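Local coordinates for protein COG0546: Predicted phosphatases (Streptococcus pneumoniae, PDB 2AH5) that is of unknown function but, as a haloacid dehalogenase-like hydrolase, probably acts as a phosphatase that removes phosphate groups from a substrate, at residues A[4-9]-A[99-104]; A[23-28]-A[69-74]; A[83-88]-A[118-123]; A[155-160]-A[173-178]. All blocks are in the same frame, centred on the assembly; numbering follows the deposited sequence.

Interactions 1 and 4 lie in the six-stranded parallel sheet of the Rossmann-like core, their centres about 10 Å apart. They meet where strand 6-9 runs beside strand 157-161, with Phe8 O 2.8 Å from Ile160 N. Interaction 3, its centre about 17 Å from that of interaction 1, sits at the edge of this core, where the end of helix 110-119 meets strand 84-85. Interaction 2, its centre about 32 Å from the centres of interactions 1 and 4, joins helices 19-33 and 64-79. It is nested between 4-9 and 99-104, so the helices form an insertion after the first strand, consistent with the cap of HAD enzymes. Interactions 1 and 3 alternate along the chain; interaction 4 follows all the others.

Interaction 1: residues A[4-9]-A[99-104]; sequences ITAIFF and SYPLYI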
# COMPACT_ATOMS: atom_id res chain seq x y z
N ILE A 4 18.46 -10.34 5.20
CA ILE A 4 17.16 -10.34 4.52
C ILE A 4 17.10 -11.53 3.57
O ILE A 4 18.02 -11.76 2.77
CB ILE A 4 16.90 -9.02 3.74
CG1 ILE A 4 16.77 -7.83 4.70
CG2 ILE A 4 15.63 -9.13 2.86
CD1 ILE A 4 17.05 -6.51 4.05
N THR A 5 16.02 -12.31 3.69
CA THR A 5 15.74 -13.41 2.75
C THR A 5 14.39 -13.26 2.01
O THR A 5 14.08 -14.05 1.11
CB THR A 5 15.75 -14.80 3.42
OG1 THR A 5 14.66 -14.90 4.34
CG2 THR A 5 17.07 -15.07 4.16
N ALA A 6 13.60 -12.26 2.39
CA ALA A 6 12.25 -12.08 1.87
C ALA A 6 11.93 -10.59 1.80
O ALA A 6 12.34 -9.81 2.68
CB ALA A 6 11.26 -12.78 2.76
N ILE A 7 11.24 -10.20 0.75
CA ILE A 7 10.92 -8.79 0.52
C ILE A 7 9.40 -8.58 0.46
O ILE A 7 8.71 -9.27 -0.31
CB ILE A 7 11.59 -8.25 -0.76
CG1 ILE A 7 13.12 -8.48 -0.74
CG2 ILE A 7 11.24 -6.78 -0.94
CD1 ILE A 7 13.86 -7.91 -1.98
N PHE A 8 8.89 -7.68 1.31
CA PHE A 8 7.46 -7.34 1.38
C PHE A 8 7.22 -6.00 0.67
O PHE A 8 7.98 -5.05 0.88
CB PHE A 8 6.98 -7.19 2.84
CG PHE A 8 7.09 -8.45 3.68
CD1 PHE A 8 7.37 -9.69 3.10
CD2 PHE A 8 6.84 -8.38 5.05
CE1 PHE A 8 7.44 -10.85 3.90
CE2 PHE A 8 6.89 -9.54 5.85
CZ PHE A 8 7.20 -10.76 5.28
N PHE A 9 6.12 -5.89 -0.06
CA PHE A 9 5.78 -4.66 -0.75
C PHE A 9 4.41 -4.16 -0.33
O PHE A 9 3.48 -4.97 -0.23
CB PHE A 9 5.71 -4.93 -2.24
CG PHE A 9 7.03 -5.13 -2.88
CD1 PHE A 9 7.61 -6.38 -2.90
CD2 PHE A 9 7.68 -4.06 -3.48
CE1 PHE A 9 8.83 -6.57 -3.52
CE2 PHE A 9 8.91 -4.26 -4.13
CZ PHE A 9 9.47 -5.51 -4.13
N SER A 99 16.12 -13.09 -7.24
CA SER A 99 17.00 -13.35 -6.09
C SER A 99 16.28 -13.54 -4.75
O SER A 99 16.87 -14.02 -3.78
CB SER A 99 18.03 -12.21 -5.93
OG SER A 99 18.83 -12.08 -7.10
N TYR A 100 15.01 -13.15 -4.69
CA TYR A 100 14.24 -13.22 -3.44
C TYR A 100 12.80 -13.62 -3.69
O TYR A 100 12.23 -13.24 -4.70
CB TYR A 100 14.17 -11.83 -2.78
CG TYR A 100 15.49 -11.24 -2.35
CD1 TYR A 100 16.00 -11.51 -1.09
CD2 TYR A 100 16.20 -10.40 -3.21
CE1 TYR A 100 17.23 -10.95 -0.67
CE2 TYR A 100 17.41 -9.84 -2.81
CZ TYR A 100 17.92 -10.13 -1.53
OH TYR A 100 19.12 -9.60 -1.10
N PRO A 101 12.18 -14.33 -2.72
CA PRO A 101 10.74 -14.50 -2.72
C PRO A 101 10.17 -13.13 -2.35
O PRO A 101 10.71 -12.48 -1.45
CB PRO A 101 10.51 -15.53 -1.60
CG PRO A 101 11.64 -15.31 -0.64
CD PRO A 101 12.83 -14.93 -1.53
N LEU A 102 9.14 -12.69 -3.07
CA LEU A 102 8.45 -11.42 -2.86
C LEU A 102 7.02 -11.63 -2.39
O LEU A 102 6.35 -12.59 -2.85
CB LEU A 102 8.37 -10.64 -4.16
CG LEU A 102 9.64 -10.50 -5.00
CD1 LEU A 102 9.36 -9.68 -6.23
CD2 LEU A 102 10.79 -9.91 -4.17
N TYR A 103 6.55 -10.74 -1.52
CA TYR A 103 5.19 -10.81 -0.97
C TYR A 103 4.55 -9.44 -1.00
O TYR A 103 5.24 -8.40 -0.81
CB TYR A 103 5.22 -11.30 0.49
CG TYR A 103 5.90 -12.64 0.59
CD1 TYR A 103 5.19 -13.81 0.33
CD2 TYR A 103 7.28 -12.72 0.84
CE1 TYR A 103 5.81 -15.04 0.37
CE2 TYR A 103 7.91 -13.98 0.91
CZ TYR A 103 7.16 -15.12 0.67
OH TYR A 103 7.76 -16.35 0.72
N ILE A 104 3.25 -9.40 -1.26
CA ILE A 104 2.53 -8.18 -0.98
C ILE A 104 1.95 -8.22 0.44
O ILE A 104 1.34 -9.23 0.85
CB ILE A 104 1.43 -7.93 -2.04
CG1 ILE A 104 2.10 -7.52 -3.35
CG2 ILE A 104 0.48 -6.84 -1.58
CD1 ILE A 104 1.21 -7.72 -4.56
O HOH W 1 19.91 -10.14 1.50
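The methyl tip of Ile7 settles on one face of the Tyr100 ring, where CD1 stands 4.0 Å from the ring centroid, a CH-pi contact displaced toward the rim at Tyr100 CD2. Ile7 CG1 lies anti to its own carbonyl carbon (chi1 -55°), beside the backbone N, and from there CD1 reaches the ring. The rim of the same ring turns to the 4-9 backbone, and one water bridges Tyr100 OH and Ile4 O. Leu102 CD2 fills the notch between Ile7 CB and Phe9 CE1, 3.9 Å from Phe9 CE1 and near the plane of that ring. The backbones pair as parallel strands, one of the pairings of the Rossmann-like HAD sheet, 6-9 against 102-106: Ile7 N bonds to Pro101 O (3.2 Å), Tyr103 N to Ile7 O (2.9 Å) and Phe9 N to Tyr103 O (2.8 Å). On the other sheet face Phe8 and Tyr103 meet with ring planes 87° apart, Phe8 CE1 lying 3.6 Å from Tyr103 CD2, while Ala6 CB abuts the Tyr103 rim at CE2 (4.0 Å). Leu93 and Leu96 of helix 89-97 pack on Phe9, and Ile143, Ala146 and Leu147 of helix 139-149 on Phe8.

Interaction 2: residues A[23-28]-A[69-74]; sequences HNAFTY and QIYRSY
Tyr71 lays one face of its ring over the methyl of Ala25, whose CB is 3.5 Å from the ring centroid, a CH-pi contact offset toward the rim at CE1. The edge of the same ring points into Phe26: Tyr71 CE1 stands over the centre of the Phe26 ring in an edge-to-face pair with planes at 61°. Tyr71 CG is anti to the backbone N (chi1 179°), which puts it on the side of the 23-28 helix. One turn on, the Tyr74 ring has one face over the Asn24 carbonyl, its CD2 3.5 Å from Ala25 CA, and its hydroxyl comes within 3.3 Å of Asn24 CB. That hydroxyl and Asn24 ND2 each hydrogen-bond to Glu82 OE1, so one carboxylate oxygen ties side chains of both helices. Tyr28 CB touches Tyr74 CD1 (3.7 Å), and Tyr28 CE2 meets Ile70 CG2 at 3.6 Å, the two side chains crossing at about a right angle. Phe46 and Phe55 extend the aromatic cluster beyond Phe26. The backbones come closest at Ala25, its CA 5.2 Å from Tyr71 CA; with segment axes at 134°, this is an obliquely crossed helix pair, as in the helical caps of HAD phosphatases.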
# COMPACT_ATOMS: atom_id res chain seq x y z
N HIS A 23 -9.12 8.68 -6.17
CA HIS A 23 -9.65 10.04 -6.28
C HIS A 23 -11.09 9.99 -6.77
O HIS A 23 -11.96 10.64 -6.19
CB HIS A 23 -8.81 10.88 -7.23
CG HIS A 23 -9.20 12.32 -7.30
ND1 HIS A 23 -10.21 12.78 -8.12
CD2 HIS A 23 -8.72 13.41 -6.65
CE1 HIS A 23 -10.33 14.09 -7.98
NE2 HIS A 23 -9.43 14.50 -7.10
N ASN A 24 -11.35 9.26 -7.85
CA ASN A 24 -12.70 9.15 -8.41
C ASN A 24 -13.71 8.53 -7.45
O ASN A 24 -14.90 8.93 -7.40
CB ASN A 24 -12.68 8.38 -9.73
CG ASN A 24 -12.08 9.19 -10.89
OD1 ASN A 24 -11.84 10.39 -10.77
ND2 ASN A 24 -11.84 8.51 -12.02
N ALA A 25 -13.29 7.52 -6.71
CA ALA A 25 -14.16 6.95 -5.69
C ALA A 25 -14.53 8.01 -4.63
O ALA A 25 -15.70 8.09 -4.23
CB ALA A 25 -13.51 5.72 -5.06
N PHE A 26 -13.56 8.81 -4.17
CA PHE A 26 -13.89 9.88 -3.21
C PHE A 26 -14.87 10.90 -3.78
O PHE A 26 -15.88 11.24 -3.14
CB PHE A 26 -12.65 10.58 -2.68
CG PHE A 26 -12.00 9.85 -1.56
CD1 PHE A 26 -10.75 9.28 -1.75
CD2 PHE A 26 -12.66 9.69 -0.34
CE1 PHE A 26 -10.14 8.57 -0.73
CE2 PHE A 26 -12.03 8.98 0.72
CZ PHE A 26 -10.78 8.41 0.50
N THR A 27 -14.60 11.35 -4.99
CA THR A 27 -15.42 12.44 -5.58
C THR A 27 -16.82 11.91 -5.95
O THR A 27 -17.80 12.66 -5.87
CB THR A 27 -14.73 13.12 -6.79
OG1 THR A 27 -14.49 12.16 -7.81
CG2 THR A 27 -13.36 13.77 -6.37
N TYR A 28 -16.89 10.65 -6.36
CA TYR A 28 -18.22 10.01 -6.56
C TYR A 28 -19.01 10.04 -5.27
O TYR A 28 -20.23 10.31 -5.27
CB TYR A 28 -18.09 8.54 -7.07
CG TYR A 28 -19.45 7.88 -7.22
CD1 TYR A 28 -20.29 8.24 -8.27
CD2 TYR A 28 -19.93 6.96 -6.26
CE1 TYR A 28 -21.56 7.66 -8.42
CE2 TYR A 28 -21.20 6.37 -6.40
CZ TYR A 28 -22.00 6.74 -7.47
OH TYR A 28 -23.27 6.21 -7.61
N GLN A 69 -19.70 2.79 2.32
CA GLN A 69 -20.46 1.95 1.40
C GLN A 69 -20.46 2.47 -0.02
O GLN A 69 -20.20 1.70 -0.96
CB GLN A 69 -21.89 1.74 1.90
CG GLN A 69 -22.74 0.86 0.98
CD GLN A 69 -24.18 0.71 1.48
OE1 GLN A 69 -24.39 0.44 2.65
NE2 GLN A 69 -25.16 0.88 0.60
N ILE A 70 -20.75 3.76 -0.20
CA ILE A 70 -20.83 4.36 -1.53
C ILE A 70 -19.44 4.31 -2.20
O ILE A 70 -19.30 3.90 -3.36
CB ILE A 70 -21.41 5.80 -1.47
CG1 ILE A 70 -22.90 5.79 -1.06
CG2 ILE A 70 -21.26 6.53 -2.82
CD1 ILE A 70 -23.40 7.15 -0.54
N TYR A 71 -18.41 4.72 -1.47
CA TYR A 71 -17.04 4.65 -1.97
C TYR A 71 -16.70 3.27 -2.55
O TYR A 71 -16.17 3.15 -3.65
CB TYR A 71 -16.07 5.01 -0.83
CG TYR A 71 -14.60 4.93 -1.25
CD1 TYR A 71 -13.88 6.08 -1.54
CD2 TYR A 71 -13.96 3.70 -1.33
CE1 TYR A 71 -12.53 6.00 -1.91
CE2 TYR A 71 -12.63 3.61 -1.71
CZ TYR A 71 -11.92 4.75 -2.00
OH TYR A 71 -10.59 4.63 -2.37
N ARG A 72 -16.99 2.25 -1.78
CA ARG A 72 -16.67 0.89 -2.22
C ARG A 72 -17.48 0.48 -3.45
O ARG A 72 -16.97 -0.27 -4.30
CB ARG A 72 -16.83 -0.10 -1.08
CG ARG A 72 -15.93 0.19 0.10
CD ARG A 72 -15.57 -1.07 0.82
NE ARG A 72 -14.55 -0.84 1.85
CZ ARG A 72 -13.27 -0.54 1.62
NH1 ARG A 72 -12.82 -0.39 0.38
NH2 ARG A 72 -12.43 -0.37 2.64
N SER A 73 -18.70 1.02 -3.57
CA SER A 73 -19.56 0.83 -4.74
C SER A 73 -18.99 1.40 -6.05
O SER A 73 -19.23 0.84 -7.13
CB SER A 73 -20.98 1.41 -4.50
OG SER A 73 -21.08 2.80 -4.82
N TYR A 74 -18.26 2.51 -5.96
CA TYR A 74 -17.53 2.99 -7.12
C TYR A 74 -16.24 2.16 -7.28
O TYR A 74 -15.91 1.71 -8.38
CB TYR A 74 -17.22 4.48 -7.01
CG TYR A 74 -16.50 5.02 -8.22
CD1 TYR A 74 -17.20 5.66 -9.26
CD2 TYR A 74 -15.13 4.86 -8.35
CE1 TYR A 74 -16.53 6.15 -10.39
CE2 TYR A 74 -14.45 5.33 -9.48
CZ TYR A 74 -15.16 5.98 -10.49
OH TYR A 74 -14.48 6.43 -11.61

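Interaction 3: residues A[83-88]-A[118-123]; sequences AQLFPQ and KNLEIH
Leu85 CD1 touches Ile122 CG2 at 3.6 Å, and its other methyl, CD2, lies 4.0 Å from Leu120 CB, which places the fork of Leu85 against both side chains. Leu85 runs antiparallel alongside each of them. Leu120 CD2 reaches the backbone at the start of the 84-85 strand, 3.7 Å from Ala83 O and 4.1 Å from Gln84 CA. No hydrogen bond joins the two segments, so the 215 Å² they bury together rests on apolar contact. Ile122 has CG1 between the backbone N and the carbonyl carbon (chi1 63°), which leaves CG2 anti to the carbonyl carbon and facing the Leu85 methyls. Behind this first shell, Leu120 and Ile122 are positioned by the end of helix 110-119: Glu121 N bonds to Lys118 O (3.2 Å) and Ile122 N to Ala117 O, with Glu121 at positive phi (69°). Val16 touches Ala83, Leu85 and Leu120, while Ile90 of helix 89-97 touches Leu85 and Ile122. Backbone bonds join Gln84 to Asp17 and Phe86 to Leu15, in and just beyond the antiparallel ribbon 16-17/84-85. Glu121 is the C-prime residue of a Schellman motif, whose turn presents Leu120 and Ile122 to that ribbon at the edge of the HAD core.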
# COMPACT_ATOMS: atom_id res chain seq x y z
N ALA A 83 -6.11 2.58 -12.55
CA ALA A 83 -4.85 2.33 -11.87
C ALA A 83 -3.83 1.84 -12.90
O ALA A 83 -4.21 1.29 -13.94
CB ALA A 83 -5.05 1.30 -10.78
N GLN A 84 -2.55 2.06 -12.61
CA GLN A 84 -1.48 1.70 -13.52
C GLN A 84 -0.20 1.54 -12.70
O GLN A 84 -0.03 2.19 -11.66
CB GLN A 84 -1.33 2.79 -14.59
CG GLN A 84 -0.80 4.12 -14.07
CD GLN A 84 -0.95 5.26 -15.09
OE1 GLN A 84 -2.07 5.67 -15.44
NE2 GLN A 84 0.18 5.79 -15.54
N LEU A 85 0.69 0.66 -13.13
CA LEU A 85 1.97 0.53 -12.43
C LEU A 85 2.74 1.83 -12.50
O LEU A 85 2.65 2.57 -13.49
CB LEU A 85 2.82 -0.58 -13.05
CG LEU A 85 2.21 -1.98 -13.01
CD1 LEU A 85 3.17 -2.96 -13.68
CD2 LEU A 85 1.92 -2.43 -11.58
N PHE A 86 3.51 2.12 -11.45
CA PHE A 86 4.47 3.22 -11.54
C PHE A 86 5.56 2.85 -12.57
O PHE A 86 5.78 1.68 -12.85
CB PHE A 86 5.11 3.51 -10.17
CG PHE A 86 4.22 4.28 -9.25
CD1 PHE A 86 4.02 5.67 -9.44
CD2 PHE A 86 3.58 3.65 -8.18
CE1 PHE A 86 3.20 6.39 -8.59
CE2 PHE A 86 2.74 4.40 -7.32
CZ PHE A 86 2.57 5.77 -7.53
N PRO A 87 6.23 3.87 -13.14
CA PRO A 87 7.30 3.56 -14.12
C PRO A 87 8.37 2.64 -13.54
O PRO A 87 8.64 2.74 -12.36
CB PRO A 87 7.88 4.93 -14.42
CG PRO A 87 6.72 5.90 -14.16
CD PRO A 87 6.04 5.32 -12.95
N GLN A 88 8.96 1.74 -14.34
CA GLN A 88 10.07 0.86 -13.90
C GLN A 88 9.72 -0.21 -12.84
O GLN A 88 10.60 -0.96 -12.35
CB GLN A 88 11.27 1.72 -13.42
CG GLN A 88 11.78 2.76 -14.42
CD GLN A 88 12.14 2.15 -15.77
OE1 GLN A 88 11.50 2.44 -16.78
NE2 GLN A 88 13.16 1.30 -15.78
N LYS A 118 -3.43 -9.18 -10.30
CA LYS A 118 -3.70 -9.92 -11.56
C LYS A 118 -4.03 -8.98 -12.73
O LYS A 118 -3.51 -9.16 -13.84
CB LYS A 118 -4.80 -10.97 -11.35
CG LYS A 118 -4.74 -12.11 -12.35
CD LYS A 118 -5.16 -13.45 -11.71
CE LYS A 118 -4.29 -14.61 -12.25
NZ LYS A 118 -4.38 -15.91 -11.48
N ASN A 119 -4.88 -7.98 -12.48
CA ASN A 119 -5.23 -6.98 -13.51
C ASN A 119 -4.03 -6.25 -14.13
O ASN A 119 -4.00 -5.98 -15.34
CB ASN A 119 -6.21 -5.94 -12.93
CG ASN A 119 -7.58 -6.53 -12.62
OD1 ASN A 119 -7.88 -7.69 -12.95
ND2 ASN A 119 -8.42 -5.73 -11.96
N LEU A 120 -3.04 -5.93 -13.30
CA LEU A 120 -1.89 -5.14 -13.73
C LEU A 120 -0.70 -6.00 -14.11
O LEU A 120 0.39 -5.48 -14.41
CB LEU A 120 -1.52 -4.11 -12.66
CG LEU A 120 -2.60 -3.02 -12.50
CD1 LEU A 120 -2.30 -2.17 -11.29
CD2 LEU A 120 -2.79 -2.13 -13.75
N GLU A 121 -0.96 -7.31 -14.13
CA GLU A 121 -0.01 -8.33 -14.63
C GLU A 121 1.23 -8.53 -13.76
O GLU A 121 2.29 -8.92 -14.26
CB GLU A 121 0.38 -8.00 -16.10
CG GLU A 121 -0.88 -7.77 -16.92
CD GLU A 121 -0.68 -7.78 -18.42
OE1 GLU A 121 0.46 -7.61 -18.90
OE2 GLU A 121 -1.70 -7.94 -19.12
N ILE A 122 1.08 -8.30 -12.45
CA ILE A 122 2.21 -8.43 -11.51
C ILE A 122 2.01 -9.55 -10.47
O ILE A 122 2.94 -9.87 -9.73
CB ILE A 122 2.58 -7.09 -10.81
CG1 ILE A 122 1.44 -6.53 -9.94
CG2 ILE A 122 3.09 -6.05 -11.88
CD1 ILE A 122 1.92 -5.47 -8.92
N HIS A 123 0.84 -10.17 -10.48
CA HIS A 123 0.49 -11.22 -9.51
C HIS A 123 1.58 -12.31 -9.54
O HIS A 123 2.00 -12.84 -8.50
CB HIS A 123 -0.91 -11.82 -9.85
CG HIS A 123 -1.41 -12.82 -8.85
ND1 HIS A 123 -0.83 -14.07 -8.69
CD2 HIS A 123 -2.44 -12.78 -7.97
CE1 HIS A 123 -1.48 -14.74 -7.75
NE2 HIS A 123 -2.45 -13.97 -7.29

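Interaction 4: residues A[155-160]-A[173-178]; sequences EQAIII and TGIQKL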
# COMPACT_ATOMS: atom_id res chain seq x y z
N GLU A 155 13.82 -10.35 11.39
CA GLU A 155 15.14 -9.94 10.93
C GLU A 155 15.40 -10.30 9.45
O GLU A 155 16.22 -9.67 8.78
CB GLU A 155 16.19 -10.56 11.85
CG GLU A 155 16.12 -10.07 13.33
CD GLU A 155 14.92 -10.60 14.18
OE1 GLU A 155 14.39 -11.71 13.97
OE2 GLU A 155 14.51 -9.89 15.11
N GLN A 156 14.66 -11.28 8.94
CA GLN A 156 14.82 -11.76 7.58
C GLN A 156 13.95 -11.03 6.55
O GLN A 156 14.02 -11.37 5.37
CB GLN A 156 14.47 -13.24 7.47
CG GLN A 156 15.33 -14.22 8.22
CD GLN A 156 14.73 -15.62 8.06
OE1 GLN A 156 13.97 -16.07 8.91
NE2 GLN A 156 14.99 -16.25 6.91
N ALA A 157 13.12 -10.08 7.00
CA ALA A 157 12.24 -9.38 6.06
C ALA A 157 12.49 -7.86 6.02
O ALA A 157 13.08 -7.28 6.94
CB ALA A 157 10.77 -9.67 6.38
N ILE A 158 12.03 -7.23 4.94
CA ILE A 158 12.04 -5.78 4.80
C ILE A 158 10.75 -5.43 4.08
O ILE A 158 10.28 -6.20 3.24
CB ILE A 158 13.31 -5.27 4.02
CG1 ILE A 158 13.37 -3.73 3.92
CG2 ILE A 158 13.45 -5.91 2.63
CD1 ILE A 158 14.81 -3.23 3.63
N ILE A 159 10.13 -4.31 4.44
CA ILE A 159 8.97 -3.81 3.69
C ILE A 159 9.38 -2.58 2.87
O ILE A 159 10.11 -1.68 3.37
CB ILE A 159 7.75 -3.53 4.60
CG1 ILE A 159 6.51 -3.17 3.76
CG2 ILE A 159 8.09 -2.44 5.67
CD1 ILE A 159 5.21 -3.18 4.57
N ILE A 160 8.96 -2.58 1.61
CA ILE A 160 9.16 -1.47 0.71
C ILE A 160 7.81 -0.76 0.68
O ILE A 160 6.81 -1.35 0.25
CB ILE A 160 9.56 -2.00 -0.71
CG1 ILE A 160 10.88 -2.80 -0.58
CG2 ILE A 160 9.57 -0.85 -1.77
CD1 ILE A 160 11.56 -3.27 -1.89
N THR A 173 6.77 -4.71 14.18
CA THR A 173 6.96 -6.14 13.92
C THR A 173 8.44 -6.51 13.93
O THR A 173 8.80 -7.68 13.92
CB THR A 173 6.37 -6.53 12.55
OG1 THR A 173 6.91 -5.66 11.55
CG2 THR A 173 4.87 -6.43 12.55
N GLY A 174 9.31 -5.50 13.94
CA GLY A 174 10.75 -5.76 13.92
C GLY A 174 11.39 -6.03 12.55
O GLY A 174 12.53 -6.49 12.48
N ILE A 175 10.68 -5.76 11.46
CA ILE A 175 11.31 -5.97 10.13
C ILE A 175 11.97 -4.67 9.69
O ILE A 175 11.69 -3.60 10.25
CB ILE A 175 10.30 -6.46 9.05
CG1 ILE A 175 9.26 -5.37 8.76
CG2 ILE A 175 9.59 -7.78 9.48
CD1 ILE A 175 8.39 -5.64 7.53
N GLN A 176 12.84 -4.74 8.70
CA GLN A 176 13.46 -3.51 8.21
C GLN A 176 12.44 -2.73 7.36
O GLN A 176 11.41 -3.27 6.94
CB GLN A 176 14.69 -3.83 7.39
CG GLN A 176 15.94 -4.23 8.22
CD GLN A 176 17.14 -4.41 7.35
OE1 GLN A 176 17.40 -3.58 6.47
NE2 GLN A 176 17.87 -5.50 7.56
N LYS A 177 12.73 -1.45 7.12
CA LYS A 177 11.82 -0.54 6.39
C LYS A 177 12.61 0.22 5.35
O LYS A 177 13.66 0.82 5.65
CB LYS A 177 11.05 0.41 7.34
CG LYS A 177 11.74 0.68 8.69
CD LYS A 177 11.05 1.79 9.48
CE LYS A 177 11.36 1.73 10.97
NZ LYS A 177 12.80 2.06 11.29
N LEU A 178 12.10 0.16 4.12
CA LEU A 178 12.67 0.87 3.00
C LEU A 178 11.63 1.86 2.48
O LEU A 178 10.58 1.45 1.93
CB LEU A 178 13.07 -0.12 1.90
CG LEU A 178 14.00 0.41 0.78
CD1 LEU A 178 14.70 -0.75 0.11
CD2 LEU A 178 13.31 1.30 -0.24
O HOH W 2 15.26 -7.37 8.43
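Ile158 and Gln176 lie side by side on one face of the sheet, on neighbouring strands, Ile158 CG1 lying 3.7 Å from Gln176 CB, and three backbone bonds on their flanks hold the register. Gln176 N gives its hydrogen to Ala157 O at 3.1 Å, tilted 27° from the carbonyl plane. Ile159 N bonds to Gln176 O at 3.0 Å from above that carbonyl's plane, and Leu178 N reaches Ile159 O at 2.8 Å with a C=O...donor angle of 169°. Gln176 O is also approached by Ile158 CA, in a CA-H...O contact. Glu155 O accepts a hydrogen bond from Ser3 OG. A water lies near Glu155 O and Ala157 O, and Gln176 NE2 is a weak donor to it. Gln176 OE1 bonds instead to Tyr208 OH. Lys177 sends NZ to the carbonyls of Gln194 and Tyr193, and its N bonds to Asp196 OD2. Ile175 CD1 meets Ile159 CB at 3.7 Å, while its CG2 touches Ala157 CB (3.8 Å); its first torsion sets CG1 between the backbone N and the carbonyl carbon (chi1 65°), and the extended second torsion carries CD1 on to Ile159. Ala170 of helix 164-173 packs on both isoleucines. Gly174, with positive phi, ends that helix and turns the chain into strand 176-180. Strand, helix and parallel neighbouring strand together make a beta-alpha-beta unit of the Rossmann-like HAD core.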